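Local coordinates for major capsid protein (Paramecium bursaria Chlorella virus 1, PDB 5TIP) that builds the icosahedral shell of a large virus, assembling as trimeric capsomers into a capsid with pseudo T=169 symmetry, at residues L160-I165 and H170-Y175; Q43-S48 and N53-Q58; Q322-T327 and Y351-A356. One frame throughout, in Å; residues are numbered along the deposited sequence.

Interaction 1: residues L160-I165 and H170-Y175; sequences LALPLI and HEVKLY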
ATOM      1  N   LEU A 160       6.519  -9.986 -20.120  1.00 26.97           N
ATOM      2  CA  LEU A 160       6.973 -11.353 -20.340  1.00 26.23           C
ATOM      3  C   LEU A 160       5.871 -12.233 -20.923  1.00 24.72           C
ATOM      4  O   LEU A 160       5.883 -13.451 -20.737  1.00 27.05           O
ATOM      5  CB  LEU A 160       7.502 -11.955 -19.040  1.00 26.19           C
ATOM      6  CG  LEU A 160       8.766 -11.307 -18.475  1.00 24.53           C
ATOM      7  CD1 LEU A 160       9.158 -11.962 -17.161  1.00 25.84           C
ATOM      8  CD2 LEU A 160       9.904 -11.377 -19.482  1.00 22.39           C
ATOM      9  N   ALA A 161       4.914 -11.626 -21.626  1.00 22.61           N
ATOM     10  CA  ALA A 161       3.801 -12.375 -22.197  1.00 21.57           C
ATOM     11  C   ALA A 161       4.305 -13.482 -23.114  1.00 24.27           C
ATOM     12  O   ALA A 161       5.129 -13.245 -24.002  1.00 29.10           O
ATOM     13  CB  ALA A 161       2.873 -11.435 -22.966  1.00 18.01           C
ATOM     14  N   LEU A 162       3.803 -14.689 -22.896  1.00 22.61           N
ATOM     15  CA  LEU A 162       4.245 -15.852 -23.659  1.00 23.38           C
ATOM     16  C   LEU A 162       3.710 -15.793 -25.084  1.00 26.45           C
ATOM     17  O   LEU A 162       2.487 -15.801 -25.276  1.00 29.00           O
ATOM     18  CB  LEU A 162       3.784 -17.134 -22.976  1.00 21.61           C
ATOM     19  CG  LEU A 162       4.299 -18.426 -23.608  1.00 23.83           C
ATOM     20  CD1 LEU A 162       5.809 -18.511 -23.462  1.00 26.11           C
ATOM     21  CD2 LEU A 162       3.625 -19.641 -22.991  1.00 25.50           C
ATOM     22  N   PRO A 163       4.571 -15.737 -26.105  1.00 25.68           N
ATOM     23  CA  PRO A 163       4.069 -15.621 -27.480  1.00 28.31           C
ATOM     24  C   PRO A 163       3.662 -16.959 -28.079  1.00 31.15           C
ATOM     25  O   PRO A 163       4.507 -17.707 -28.583  1.00 33.99           O
ATOM     26  CB  PRO A 163       5.259 -15.010 -28.229  1.00 27.36           C
ATOM     27  CG  PRO A 163       6.452 -15.504 -27.485  1.00 24.99           C
ATOM     28  CD  PRO A 163       6.041 -15.659 -26.040  1.00 23.88           C
ATOM     29  N   LEU A 164       2.364 -17.274 -28.023  1.00 30.99           N
ATOM     30  CA  LEU A 164       1.872 -18.485 -28.671  1.00 33.64           C
ATOM     31  C   LEU A 164       2.058 -18.423 -30.180  1.00 35.51           C
ATOM     32  O   LEU A 164       2.265 -19.458 -30.823  1.00 42.62           O
ATOM     33  CB  LEU A 164       0.398 -18.711 -28.338  1.00 33.85           C
ATOM     34  CG  LEU A 164       0.029 -19.114 -26.911  1.00 32.55           C
ATOM     35  CD1 LEU A 164      -1.450 -19.448 -26.836  1.00 32.47           C
ATOM     36  CD2 LEU A 164       0.863 -20.294 -26.460  1.00 32.61           C
ATOM     37  N   ILE A 165       1.987 -17.224 -30.763  1.00 30.62           N
ATOM     38  CA  ILE A 165       2.154 -17.086 -32.203  1.00 31.04           C
ATOM     39  C   ILE A 165       3.573 -17.436 -32.631  1.00 29.11           C
ATOM     40  O   ILE A 165       3.796 -17.814 -33.786  1.00 31.32           O
ATOM     41  CB  ILE A 165       1.766 -15.664 -32.651  1.00 33.87           C
ATOM     42  CG1 ILE A 165       1.806 -15.557 -34.175  1.00 39.15           C
ATOM     43  CG2 ILE A 165       2.674 -14.628 -31.999  1.00 32.87           C
ATOM     44  CD1 ILE A 165       1.697 -14.157 -34.690  1.00 42.97           C
ATOM     45  N   HIS A 170       5.306 -25.948 -30.848  1.00 31.83           N
ATOM     46  CA  HIS A 170       5.398 -26.385 -29.464  1.00 35.63           C
ATOM     47  C   HIS A 170       4.072 -26.145 -28.762  1.00 37.85           C
ATOM     48  O   HIS A 170       3.460 -25.082 -28.908  1.00 39.74           O
ATOM     49  CB  HIS A 170       6.524 -25.664 -28.715  1.00 36.03           C
ATOM     50  CG  HIS A 170       7.846 -26.361 -28.802  1.00 35.48           C
ATOM     51  ND1 HIS A 170       8.952 -25.953 -28.087  1.00 35.52           N
ATOM     52  CD2 HIS A 170       8.236 -27.445 -29.513  1.00 35.50           C
ATOM     53  CE1 HIS A 170       9.966 -26.754 -28.357  1.00 35.21           C
ATOM     54  NE2 HIS A 170       9.559 -27.667 -29.220  1.00 36.23           N
ATOM     55  N   GLU A 171       3.639 -27.141 -27.996  1.00 37.33           N
ATOM     56  CA  GLU A 171       2.395 -27.066 -27.249  1.00 34.94           C
ATOM     57  C   GLU A 171       2.662 -26.538 -25.846  1.00 34.00           C
ATOM     58  O   GLU A 171       3.626 -26.944 -25.189  1.00 35.53           O
ATOM     59  CB  GLU A 171       1.735 -28.444 -27.175  1.00 40.10           C
ATOM     60  CG  GLU A 171       1.233 -28.972 -28.514  1.00 48.56           C
ATOM     61  CD  GLU A 171       0.787 -30.423 -28.443  1.00 59.62           C
ATOM     62  OE1 GLU A 171       0.940 -31.043 -27.369  1.00 63.57           O
ATOM     63  OE2 GLU A 171       0.283 -30.945 -29.461  1.00 63.30           O
ATOM     64  N   VAL A 172       1.804 -25.630 -25.391  1.00 34.61           N
ATOM     65  CA  VAL A 172       1.868 -25.099 -24.036  1.00 30.41           C
ATOM     66  C   VAL A 172       0.800 -25.799 -23.210  1.00 30.88           C
ATOM     67  O   VAL A 172      -0.389 -25.751 -23.550  1.00 31.66           O
ATOM     68  CB  VAL A 172       1.679 -23.574 -24.015  1.00 23.56           C
ATOM     69  CG1 VAL A 172       1.743 -23.057 -22.588  1.00 21.78           C
ATOM     70  CG2 VAL A 172       2.737 -22.902 -24.871  1.00 23.78           C
ATOM     71  N   LYS A 173       1.215 -26.454 -22.129  1.00 30.63           N
ATOM     72  CA  LYS A 173       0.305 -27.241 -21.314  1.00 29.07           C
ATOM     73  C   LYS A 173       0.484 -26.907 -19.840  1.00 28.32           C
ATOM     74  O   LYS A 173       1.569 -26.520 -19.398  1.00 28.93           O
ATOM     75  CB  LYS A 173       0.513 -28.746 -21.538  1.00 29.07           C
ATOM     76  CG  LYS A 173       0.180 -29.204 -22.949  1.00 31.43           C
ATOM     77  CD  LYS A 173       0.208 -30.718 -23.062  1.00 35.16           C
ATOM     78  CE  LYS A 173      -0.885 -31.344 -22.214  1.00 38.34           C
ATOM     79  NZ  LYS A 173      -0.832 -32.831 -22.250  1.00 43.73           N
ATOM     80  N   LEU A 174      -0.601 -27.069 -19.086  1.00 26.67           N
ATOM     81  CA  LEU A 174      -0.604 -26.927 -17.636  1.00 24.13           C
ATOM     82  C   LEU A 174      -1.077 -28.234 -17.023  1.00 25.13           C
ATOM     83  O   LEU A 174      -2.095 -28.787 -17.449  1.00 28.06           O
ATOM     84  CB  LEU A 174      -1.512 -25.779 -17.189  1.00 23.60           C
ATOM     85  CG  LEU A 174      -1.088 -24.358 -17.547  1.00 23.30           C
ATOM     86  CD1 LEU A 174      -2.234 -23.397 -17.300  1.00 24.45           C
ATOM     87  CD2 LEU A 174       0.135 -23.957 -16.740  1.00 24.45           C
ATOM     88  N   TYR A 175      -0.340 -28.729 -16.034  1.00 24.54           N
ATOM     89  CA  TYR A 175      -0.665 -29.982 -15.360  1.00 26.65           C
ATOM     90  C   TYR A 175      -1.037 -29.671 -13.916  1.00 25.82           C
ATOM     91  O   TYR A 175      -0.189 -29.235 -13.131  1.00 27.03           O
ATOM     92  CB  TYR A 175       0.511 -30.955 -15.431  1.00 34.04           C
ATOM     93  CG  TYR A 175       0.807 -31.421 -16.836  1.00 36.98           C
ATOM     94  CD1 TYR A 175       0.146 -32.513 -17.384  1.00 38.36           C
ATOM     95  CD2 TYR A 175       1.738 -30.758 -17.622  1.00 37.29           C
ATOM     96  CE1 TYR A 175       0.411 -32.934 -18.673  1.00 39.76           C
ATOM     97  CE2 TYR A 175       2.010 -31.170 -18.910  1.00 38.48           C
ATOM     98  CZ  TYR A 175       1.345 -32.258 -19.432  1.00 40.45           C
ATOM     99  OH  TYR A 175       1.619 -32.670 -20.715  1.00 45.07           O
TER

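Interaction 2: residues Q43-S48 and N53-Q58; sequences QTINGS and NKVSTQ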
ATOM      1  N   GLN A  43     -10.608 -22.602 -21.099  1.00 29.12           N
ATOM      2  CA  GLN A  43      -9.860 -23.730 -21.627  1.00 27.15           C
ATOM      3  C   GLN A  43     -10.605 -25.033 -21.370  1.00 28.25           C
ATOM      4  O   GLN A  43     -11.505 -25.111 -20.529  1.00 30.97           O
ATOM      5  CB  GLN A  43      -8.463 -23.808 -21.003  1.00 24.49           C
ATOM      6  CG  GLN A  43      -7.626 -22.557 -21.179  1.00 24.86           C
ATOM      7  CD  GLN A  43      -7.312 -22.262 -22.631  1.00 29.16           C
ATOM      8  OE1 GLN A  43      -6.760 -23.103 -23.342  1.00 33.72           O
ATOM      9  NE2 GLN A  43      -7.660 -21.064 -23.080  1.00 31.65           N
ATOM     10  N   THR A  44     -10.207 -26.065 -22.108  1.00 31.63           N
ATOM     11  CA  THR A  44     -10.743 -27.406 -21.923  1.00 33.55           C
ATOM     12  C   THR A  44      -9.864 -28.165 -20.937  1.00 32.18           C
ATOM     13  O   THR A  44      -8.642 -28.227 -21.107  1.00 33.40           O
ATOM     14  CB  THR A  44     -10.812 -28.152 -23.257  1.00 36.39           C
ATOM     15  OG1 THR A  44     -11.643 -27.427 -24.172  1.00 37.32           O
ATOM     16  CG2 THR A  44     -11.385 -29.548 -23.060  1.00 35.11           C
ATOM     17  N   ILE A  45     -10.485 -28.731 -19.907  1.00 32.27           N
ATOM     18  CA  ILE A  45      -9.777 -29.485 -18.879  1.00 34.13           C
ATOM     19  C   ILE A  45      -9.868 -30.965 -19.221  1.00 38.67           C
ATOM     20  O   ILE A  45     -10.968 -31.503 -19.399  1.00 42.93           O
ATOM     21  CB  ILE A  45     -10.354 -29.199 -17.483  1.00 34.44           C
ATOM     22  CG1 ILE A  45     -10.196 -27.717 -17.134  1.00 29.27           C
ATOM     23  CG2 ILE A  45      -9.672 -30.067 -16.437  1.00 35.37           C
ATOM     24  CD1 ILE A  45     -10.700 -27.357 -15.754  1.00 27.05           C
ATOM     25  N   ASN A  46      -8.715 -31.623 -19.310  1.00 39.59           N
ATOM     26  CA  ASN A  46      -8.637 -33.044 -19.616  1.00 41.64           C
ATOM     27  C   ASN A  46      -8.487 -33.838 -18.326  1.00 38.16           C
ATOM     28  O   ASN A  46      -7.604 -33.549 -17.512  1.00 38.37           O
ATOM     29  CB  ASN A  46      -7.466 -33.337 -20.557  1.00 47.02           C
ATOM     30  CG  ASN A  46      -7.628 -32.679 -21.916  1.00 50.50           C
ATOM     31  OD1 ASN A  46      -6.775 -31.906 -22.351  1.00 49.91           O
ATOM     32  ND2 ASN A  46      -8.730 -32.984 -22.594  1.00 51.17           N
ATOM     33  N   GLY A  47      -9.346 -34.828 -18.141  1.00 36.51           N
ATOM     34  CA  GLY A  47      -9.344 -35.644 -16.946  1.00 36.25           C
ATOM     35  C   GLY A  47     -10.589 -35.423 -16.102  1.00 38.29           C
ATOM     36  O   GLY A  47     -11.421 -34.553 -16.366  1.00 41.62           O
ATOM     37  N   SER A  48     -10.706 -36.253 -15.070  1.00 37.90           N
ATOM     38  CA  SER A  48     -11.831 -36.187 -14.147  1.00 36.16           C
ATOM     39  C   SER A  48     -11.469 -35.281 -12.977  1.00 34.83           C
ATOM     40  O   SER A  48     -10.553 -35.590 -12.205  1.00 36.51           O
ATOM     41  CB  SER A  48     -12.205 -37.582 -13.651  1.00 40.42           C
ATOM     42  OG  SER A  48     -12.644 -38.398 -14.722  1.00 46.46           O
ATOM     43  N   ASN A  53      -7.160 -35.906  -7.771  1.00 37.30           N
ATOM     44  CA  ASN A  53      -7.006 -36.258  -9.174  1.00 36.37           C
ATOM     45  C   ASN A  53      -6.037 -35.310  -9.870  1.00 31.54           C
ATOM     46  O   ASN A  53      -5.788 -34.189  -9.419  1.00 31.02           O
ATOM     47  CB  ASN A  53      -8.357 -36.234  -9.896  1.00 38.38           C
ATOM     48  CG  ASN A  53      -9.305 -37.306  -9.399  1.00 39.19           C
ATOM     49  OD1 ASN A  53      -8.893 -38.261  -8.739  1.00 41.43           O
ATOM     50  ND2 ASN A  53     -10.585 -37.156  -9.720  1.00 37.29           N
ATOM     51  N   LYS A  54      -5.484 -35.785 -10.983  1.00 29.49           N
ATOM     52  CA  LYS A  54      -4.599 -34.999 -11.834  1.00 32.37           C
ATOM     53  C   LYS A  54      -5.319 -34.669 -13.134  1.00 33.99           C
ATOM     54  O   LYS A  54      -5.788 -35.572 -13.836  1.00 35.86           O
ATOM     55  CB  LYS A  54      -3.292 -35.737 -12.121  1.00 32.41           C
ATOM     56  CG  LYS A  54      -2.403 -35.938 -10.908  1.00 34.31           C
ATOM     57  CD  LYS A  54      -1.103 -36.623 -11.297  1.00 40.27           C
ATOM     58  CE  LYS A  54      -0.165 -36.751 -10.107  1.00 45.24           C
ATOM     59  NZ  LYS A  54       0.221 -35.428  -9.549  1.00 50.25           N
ATOM     60  N   VAL A  55      -5.413 -33.378 -13.443  1.00 32.32           N
ATOM     61  CA  VAL A  55      -6.005 -32.903 -14.685  1.00 31.09           C
ATOM     62  C   VAL A  55      -4.982 -32.026 -15.393  1.00 29.61           C
ATOM     63  O   VAL A  55      -4.029 -31.526 -14.790  1.00 27.26           O
ATOM     64  CB  VAL A  55      -7.318 -32.132 -14.448  1.00 29.92           C
ATOM     65  CG1 VAL A  55      -8.369 -33.047 -13.843  1.00 29.02           C
ATOM     66  CG2 VAL A  55      -7.069 -30.936 -13.546  1.00 28.98           C
ATOM     67  N   SER A  56      -5.185 -31.846 -16.696  1.00 31.00           N
ATOM     68  CA  SER A  56      -4.265 -31.062 -17.504  1.00 30.58           C
ATOM     69  C   SER A  56      -5.049 -30.200 -18.481  1.00 30.70           C
ATOM     70  O   SER A  56      -6.233 -30.428 -18.735  1.00 34.26           O
ATOM     71  CB  SER A  56      -3.277 -31.952 -18.267  1.00 35.26           C
ATOM     72  OG  SER A  56      -3.949 -32.774 -19.203  1.00 39.00           O
ATOM     73  N   THR A  57      -4.362 -29.201 -19.031  1.00 31.53           N
ATOM     74  CA  THR A  57      -4.946 -28.280 -19.995  1.00 33.25           C
ATOM     75  C   THR A  57      -3.907 -27.935 -21.048  1.00 33.50           C
ATOM     76  O   THR A  57      -2.776 -27.576 -20.709  1.00 33.68           O
ATOM     77  CB  THR A  57      -5.446 -27.002 -19.307  1.00 37.24           C
ATOM     78  OG1 THR A  57      -6.724 -27.244 -18.705  1.00 40.44           O
ATOM     79  CG2 THR A  57      -5.564 -25.858 -20.303  1.00 37.22           C
ATOM     80  N   GLN A  58      -4.293 -28.031 -22.316  1.00 32.94           N
ATOM     81  CA  GLN A  58      -3.473 -27.561 -23.424  1.00 32.02           C
ATOM     82  C   GLN A  58      -4.003 -26.201 -23.856  1.00 29.77           C
ATOM     83  O   GLN A  58      -5.167 -26.085 -24.255  1.00 29.87           O
ATOM     84  CB  GLN A  58      -3.503 -28.543 -24.595  1.00 36.98           C
ATOM     85  CG  GLN A  58      -2.571 -28.162 -25.737  1.00 40.77           C
ATOM     86  CD  GLN A  58      -2.711 -29.073 -26.941  1.00 48.26           C
ATOM     87  OE1 GLN A  58      -2.009 -30.078 -27.060  1.00 51.05           O
ATOM     88  NE2 GLN A  58      -3.619 -28.723 -27.846  1.00 52.62           N
TER
HETATM   89  O   HOH W   1      -8.028 -25.402 -24.121  1.00 40.45           O
HETATM   90  O   HOH W   2      -6.941 -29.069 -22.940  1.00 49.68           O
HETATM   91  O   HOH W   3      -8.108 -37.119 -13.591  1.00 34.42           O

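Interaction 3: residues Q322-T327 and Y351-A356; sequences QDRFAT and YLYSFA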
ATOM      1  N   GLN A 322      32.637 -21.693   4.496  1.00 49.35           N
ATOM      2  CA  GLN A 322      32.846 -20.392   5.111  1.00 48.11           C
ATOM      3  C   GLN A 322      31.526 -19.636   5.209  1.00 42.73           C
ATOM      4  O   GLN A 322      30.632 -19.803   4.375  1.00 41.08           O
ATOM      5  CB  GLN A 322      33.877 -19.573   4.330  1.00 51.79           C
ATOM      6  CG  GLN A 322      35.259 -20.205   4.328  1.00 55.40           C
ATOM      7  CD  GLN A 322      35.850 -20.307   5.723  1.00 59.00           C
ATOM      8  OE1 GLN A 322      35.756 -19.375   6.521  1.00 60.92           O
ATOM      9  NE2 GLN A 322      36.449 -21.453   6.027  1.00 61.42           N
ATOM     10  N   ASP A 323      31.413 -18.805   6.243  1.00 40.08           N
ATOM     11  CA  ASP A 323      30.180 -18.065   6.493  1.00 38.03           C
ATOM     12  C   ASP A 323      29.924 -17.046   5.389  1.00 37.76           C
ATOM     13  O   ASP A 323      30.763 -16.178   5.125  1.00 39.68           O
ATOM     14  CB  ASP A 323      30.251 -17.361   7.845  1.00 40.22           C
ATOM     15  CG  ASP A 323      30.284 -18.328   9.009  1.00 48.04           C
ATOM     16  OD1 ASP A 323      30.358 -19.551   8.766  1.00 51.76           O
ATOM     17  OD2 ASP A 323      30.231 -17.865  10.167  1.00 50.51           O
ATOM     18  N   ARG A 324      28.764 -17.159   4.738  1.00 37.42           N
ATOM     19  CA  ARG A 324      28.330 -16.116   3.816  1.00 34.73           C
ATOM     20  C   ARG A 324      27.951 -14.849   4.572  1.00 31.44           C
ATOM     21  O   ARG A 324      28.130 -13.739   4.057  1.00 31.82           O
ATOM     22  CB  ARG A 324      27.160 -16.622   2.969  1.00 34.47           C
ATOM     23  CG  ARG A 324      26.501 -15.574   2.087  1.00 32.03           C
ATOM     24  CD  ARG A 324      27.480 -14.967   1.101  1.00 33.03           C
ATOM     25  NE  ARG A 324      26.828 -13.986   0.241  1.00 31.90           N
ATOM     26  CZ  ARG A 324      26.585 -12.728   0.598  1.00 34.14           C
ATOM     27  NH1 ARG A 324      26.939 -12.297   1.801  1.00 34.19           N
ATOM     28  NH2 ARG A 324      25.985 -11.902  -0.248  1.00 33.83           N
ATOM     29  N   PHE A 325      27.437 -14.999   5.791  1.00 29.96           N
ATOM     30  CA  PHE A 325      27.180 -13.876   6.678  1.00 29.61           C
ATOM     31  C   PHE A 325      27.143 -14.398   8.107  1.00 32.83           C
ATOM     32  O   PHE A 325      27.006 -15.601   8.344  1.00 31.47           O
ATOM     33  CB  PHE A 325      25.878 -13.147   6.320  1.00 28.15           C
ATOM     34  CG  PHE A 325      24.686 -14.051   6.177  1.00 29.25           C
ATOM     35  CD1 PHE A 325      23.901 -14.367   7.275  1.00 29.61           C
ATOM     36  CD2 PHE A 325      24.344 -14.577   4.942  1.00 28.52           C
ATOM     37  CE1 PHE A 325      22.802 -15.196   7.145  1.00 26.99           C
ATOM     38  CE2 PHE A 325      23.247 -15.407   4.806  1.00 27.70           C
ATOM     39  CZ  PHE A 325      22.475 -15.715   5.908  1.00 27.79           C
ATOM     40  N   ALA A 326      27.278 -13.474   9.054  1.00 33.87           N
ATOM     41  CA  ALA A 326      27.263 -13.834  10.464  1.00 34.21           C
ATOM     42  C   ALA A 326      25.871 -14.276  10.896  1.00 33.54           C
ATOM     43  O   ALA A 326      24.858 -13.890  10.304  1.00 35.80           O
ATOM     44  CB  ALA A 326      27.732 -12.660  11.323  1.00 35.67           C
ATOM     45  N   THR A 327      25.831 -15.094  11.944  1.00 32.67           N
ATOM     46  CA  THR A 327      24.573 -15.659  12.413  1.00 31.22           C
ATOM     47  C   THR A 327      23.639 -14.567  12.917  1.00 31.57           C
ATOM     48  O   THR A 327      24.039 -13.700  13.700  1.00 32.06           O
ATOM     49  CB  THR A 327      24.838 -16.670  13.528  1.00 32.81           C
ATOM     50  OG1 THR A 327      25.732 -17.685  13.056  1.00 38.66           O
ATOM     51  CG2 THR A 327      23.543 -17.318  13.976  1.00 28.60           C
ATOM     52  N   TYR A 351      10.538 -17.091   6.556  1.00 21.44           N
ATOM     53  CA  TYR A 351      11.839 -16.445   6.604  1.00 22.13           C
ATOM     54  C   TYR A 351      12.345 -16.183   5.194  1.00 23.36           C
ATOM     55  O   TYR A 351      11.993 -16.889   4.246  1.00 25.93           O
ATOM     56  CB  TYR A 351      12.847 -17.293   7.381  1.00 23.09           C
ATOM     57  CG  TYR A 351      12.346 -17.725   8.740  1.00 24.28           C
ATOM     58  CD1 TYR A 351      12.521 -16.917   9.854  1.00 23.88           C
ATOM     59  CD2 TYR A 351      11.688 -18.937   8.906  1.00 22.94           C
ATOM     60  CE1 TYR A 351      12.061 -17.305  11.096  1.00 22.04           C
ATOM     61  CE2 TYR A 351      11.223 -19.332  10.145  1.00 19.99           C
ATOM     62  CZ  TYR A 351      11.413 -18.512  11.235  1.00 22.83           C
ATOM     63  OH  TYR A 351      10.954 -18.901  12.471  1.00 25.41           O
ATOM     64  N   LEU A 352      13.184 -15.157   5.072  1.00 24.09           N
ATOM     65  CA  LEU A 352      13.690 -14.706   3.786  1.00 22.75           C
ATOM     66  C   LEU A 352      15.139 -14.270   3.924  1.00 21.41           C
ATOM     67  O   LEU A 352      15.516 -13.645   4.919  1.00 23.76           O
ATOM     68  CB  LEU A 352      12.851 -13.539   3.244  1.00 22.86           C
ATOM     69  CG  LEU A 352      13.385 -12.769   2.033  1.00 23.41           C
ATOM     70  CD1 LEU A 352      13.148 -13.547   0.747  1.00 23.34           C
ATOM     71  CD2 LEU A 352      12.762 -11.384   1.957  1.00 23.56           C
ATOM     72  N   TYR A 353      15.950 -14.607   2.926  1.00 18.90           N
ATOM     73  CA  TYR A 353      17.247 -13.977   2.726  1.00 20.83           C
ATOM     74  C   TYR A 353      17.365 -13.601   1.261  1.00 22.21           C
ATOM     75  O   TYR A 353      17.324 -14.474   0.388  1.00 26.82           O
ATOM     76  CB  TYR A 353      18.407 -14.884   3.141  1.00 22.94           C
ATOM     77  CG  TYR A 353      19.739 -14.175   3.036  1.00 23.74           C
ATOM     78  CD1 TYR A 353      20.129 -13.252   3.997  1.00 22.94           C
ATOM     79  CD2 TYR A 353      20.592 -14.408   1.965  1.00 25.50           C
ATOM     80  CE1 TYR A 353      21.337 -12.589   3.901  1.00 24.95           C
ATOM     81  CE2 TYR A 353      21.805 -13.751   1.862  1.00 28.24           C
ATOM     82  CZ  TYR A 353      22.171 -12.843   2.834  1.00 29.51           C
ATOM     83  OH  TYR A 353      23.375 -12.184   2.738  1.00 32.76           O
ATOM     84  N   SER A 354      17.515 -12.309   0.993  1.00 23.12           N
ATOM     85  CA  SER A 354      17.516 -11.791  -0.366  1.00 22.09           C
ATOM     86  C   SER A 354      18.939 -11.503  -0.819  1.00 23.36           C
ATOM     87  O   SER A 354      19.709 -10.854  -0.103  1.00 24.44           O
ATOM     88  CB  SER A 354      16.668 -10.521  -0.457  1.00 20.93           C
ATOM     89  OG  SER A 354      16.698  -9.984  -1.768  1.00 23.06           O
ATOM     90  N   PHE A 355      19.286 -11.995  -2.006  1.00 25.10           N
ATOM     91  CA  PHE A 355      20.503 -11.574  -2.682  1.00 27.50           C
ATOM     92  C   PHE A 355      20.269 -10.361  -3.567  1.00 28.05           C
ATOM     93  O   PHE A 355      21.230  -9.823  -4.125  1.00 31.81           O
ATOM     94  CB  PHE A 355      21.067 -12.716  -3.535  1.00 26.67           C
ATOM     95  CG  PHE A 355      21.229 -14.008  -2.789  1.00 25.82           C
ATOM     96  CD1 PHE A 355      22.275 -14.188  -1.901  1.00 27.41           C
ATOM     97  CD2 PHE A 355      20.335 -15.046  -2.985  1.00 21.00           C
ATOM     98  CE1 PHE A 355      22.419 -15.377  -1.216  1.00 29.81           C
ATOM     99  CE2 PHE A 355      20.475 -16.236  -2.307  1.00 23.19           C
ATOM    100  CZ  PHE A 355      21.517 -16.403  -1.421  1.00 28.78           C
ATOM    101  N   ALA A 356      19.021  -9.919  -3.692  1.00 26.46           N
ATOM    102  CA  ALA A 356      18.635  -8.830  -4.571  1.00 22.74           C
ATOM    103  C   ALA A 356      18.194  -7.627  -3.754  1.00 22.59           C
ATOM    104  O   ALA A 356      17.714  -7.761  -2.624  1.00 22.46           O
ATOM    105  CB  ALA A 356      17.498  -9.254  -5.506  1.00 20.98           C
TER

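Interaction 1: residues L160-I165 and H170-Y175
No flat group takes part where Leu162 and Leu164 meet Val172, so there is no ring face or edge to assign. The contact is made by branched aliphatic ends alone. Val172 supplies both of its methyls, and each leucine supplies CD2. The ends of Leu162 and Val172 meet head-on. Leu162 CD2 sits at the fork of the valine, 3.9 Å from Val172 CG1 and 3.9 Å from Val172 CG2. Leu164 arrives from another direction, and its side chain lies aslant to that of Val172. Leu164 CD2 comes to 3.6 Å from Val172 CG2, the shortest approach between the two segments. CG2 is therefore shared by both leucines, whereas CG1 meets Leu162 alone of the two.

The two leucines get there by different torsions. Leu162 starts out toward Val172, with CG turned anti to the backbone N (chi1 -174°). Leu164 leaves its backbone at a slant to the other segment. Its CG lies beside the backbone N (chi1 -70°). CD1 continues the extended chain, and the other branch, CD2, turns to the valine.

No hydrogen bond joins the segments. The backbones stay well apart, and the nearest pair of CA atoms, Leu164 CA and Val172 CA, is 8.1 Å apart. All three touching residues are buried. Ile66 touches both leucines, and Ile59 touches Leu164 and Val172. Leu162 pairs through its backbone with Ile66 in one sheet, while Lys173 pairs with Glu98 in the other. Side chains thus meet across the gap between two sheets, close to the short connection between 162-163 and 172-178. This is the hydrophobic interior of a beta sandwich, here the first of the two jelly rolls of the double jelly-roll capsid fold.

Interaction 2: residues Q43-S48 and N53-Q58
Thr44 O is approached by two groups. Water 2 donates to Thr44 O at 2.6 Å, and Thr57 OG1 lies 3.2 Å from Thr44 O, a longer contact in which the hydroxyl proton is not settled. The same water donates to Asn46 OD1 and accepts from Gln58 N. It therefore ties the two segments together beside the direct backbone bonds.

Those bonds flank one antiparallel hydrogen-bonded pair, Asn46 with Ser56. Asn46 N gives to Ser56 O at 2.8 Å. Ser56 N returns a bond to Asn46 O at 3.1 Å. Only this one bridge forms. In the first jelly roll, strand 54-58 is, within this chain, an outermost strand of a four-stranded sheet, paired on its other side with 172-178. Segment 43-48 follows strand 36-42 of the facing sheet, so the chain passes here from one sheet of the sandwich to the other.

Side chains close the inner side. Ile45 CG2 packs at 3.7 Å on Val55 CB, and both residues also touch Met201. Further along, Gln43 CB meets Thr57 CG2 at 3.6 Å, the two side chains crossing at about a right angle. The Gln43 amide turns elsewhere, with NE2 bonded to Tyr207 OH and OE1 accepting from Ser60 N. Gln43 OE1 also accepts a hydrogen bond from water 1, which donates to Gln58 O as well and accepts from Thr44 N.

At the other end Gly47 has a positive phi (112°), unfavourable for a residue with a side chain. Beyond it Asn53 ND2 donates to Ser48 O at 2.9 Å. The donor stands 49° out of the carbonyl plane, away from the lone pairs. Water 3 links Ser48 N to Lys54 O.

Interaction 3: residues Q322-T327 and Y351-A356
Tyr353 runs from its backbone toward Phe325 and Arg324. Its CB points at the other segment, and CG is anti to the backbone N (chi1 -175°), which carries the ring across. Tyr353 CG is 4.1 Å from Phe325 CE2. Further out the rings draw together: Tyr353 CE1 is 3.5 Å from Phe325 CE2, and Tyr353 CZ is 3.4 Å from the same atom. The rings form an offset stack, with centroids 4.3 Å apart and planes at 21°. Phe355 CE1 lies at the edge of the tyrosine ring, in its plane.

At the tip, Tyr353 OH lies 3.4 Å from Phe325 CD2. Tyr353 OH also sits over one face of the Arg324 guanidinium, 3.7 Å from Arg324 NH1, with ring and guanidinium planes perpendicular. The arginine uses its N-H groups elsewhere. NE bonds Gln6 OE1 of the third subunit, and NH2 bonds Ile38 O of the second. A bound mercury (II) ion lies about 5 Å from the arginine side chain.

The stack links the two sheets of the second jelly roll beside the trimer interface. Contact within the chain rests on dispersion and on a hydroxyl over a guanidinium face. The buried arginine spends directed hydrogen bonds on both neighbouring subunits, so these subunits probably help to stabilise its charge.

How the interactions relate
Interactions 1 and 2 belong to the first jelly roll, and interaction 3 to the second. The first two have centres 16 Å apart and share a sheet, since strands 54-58 and 172-178 are neighbours. Leu174 N probably bonds Thr57 O at 2.8 Å, and Tyr175 CD1 packs on Ser56 CB at 3.6 Å. Interaction 3 is remote: its centre is 35 Å from that of interaction 1 and 41 Å from that of interaction 2, on the opposite side of the chain's centre from the latter. The second subunit touches segments of interactions 1 and 3, but no other chain touches 43-48 or 53-58. None of the glycan pockets includes a residue of these segments.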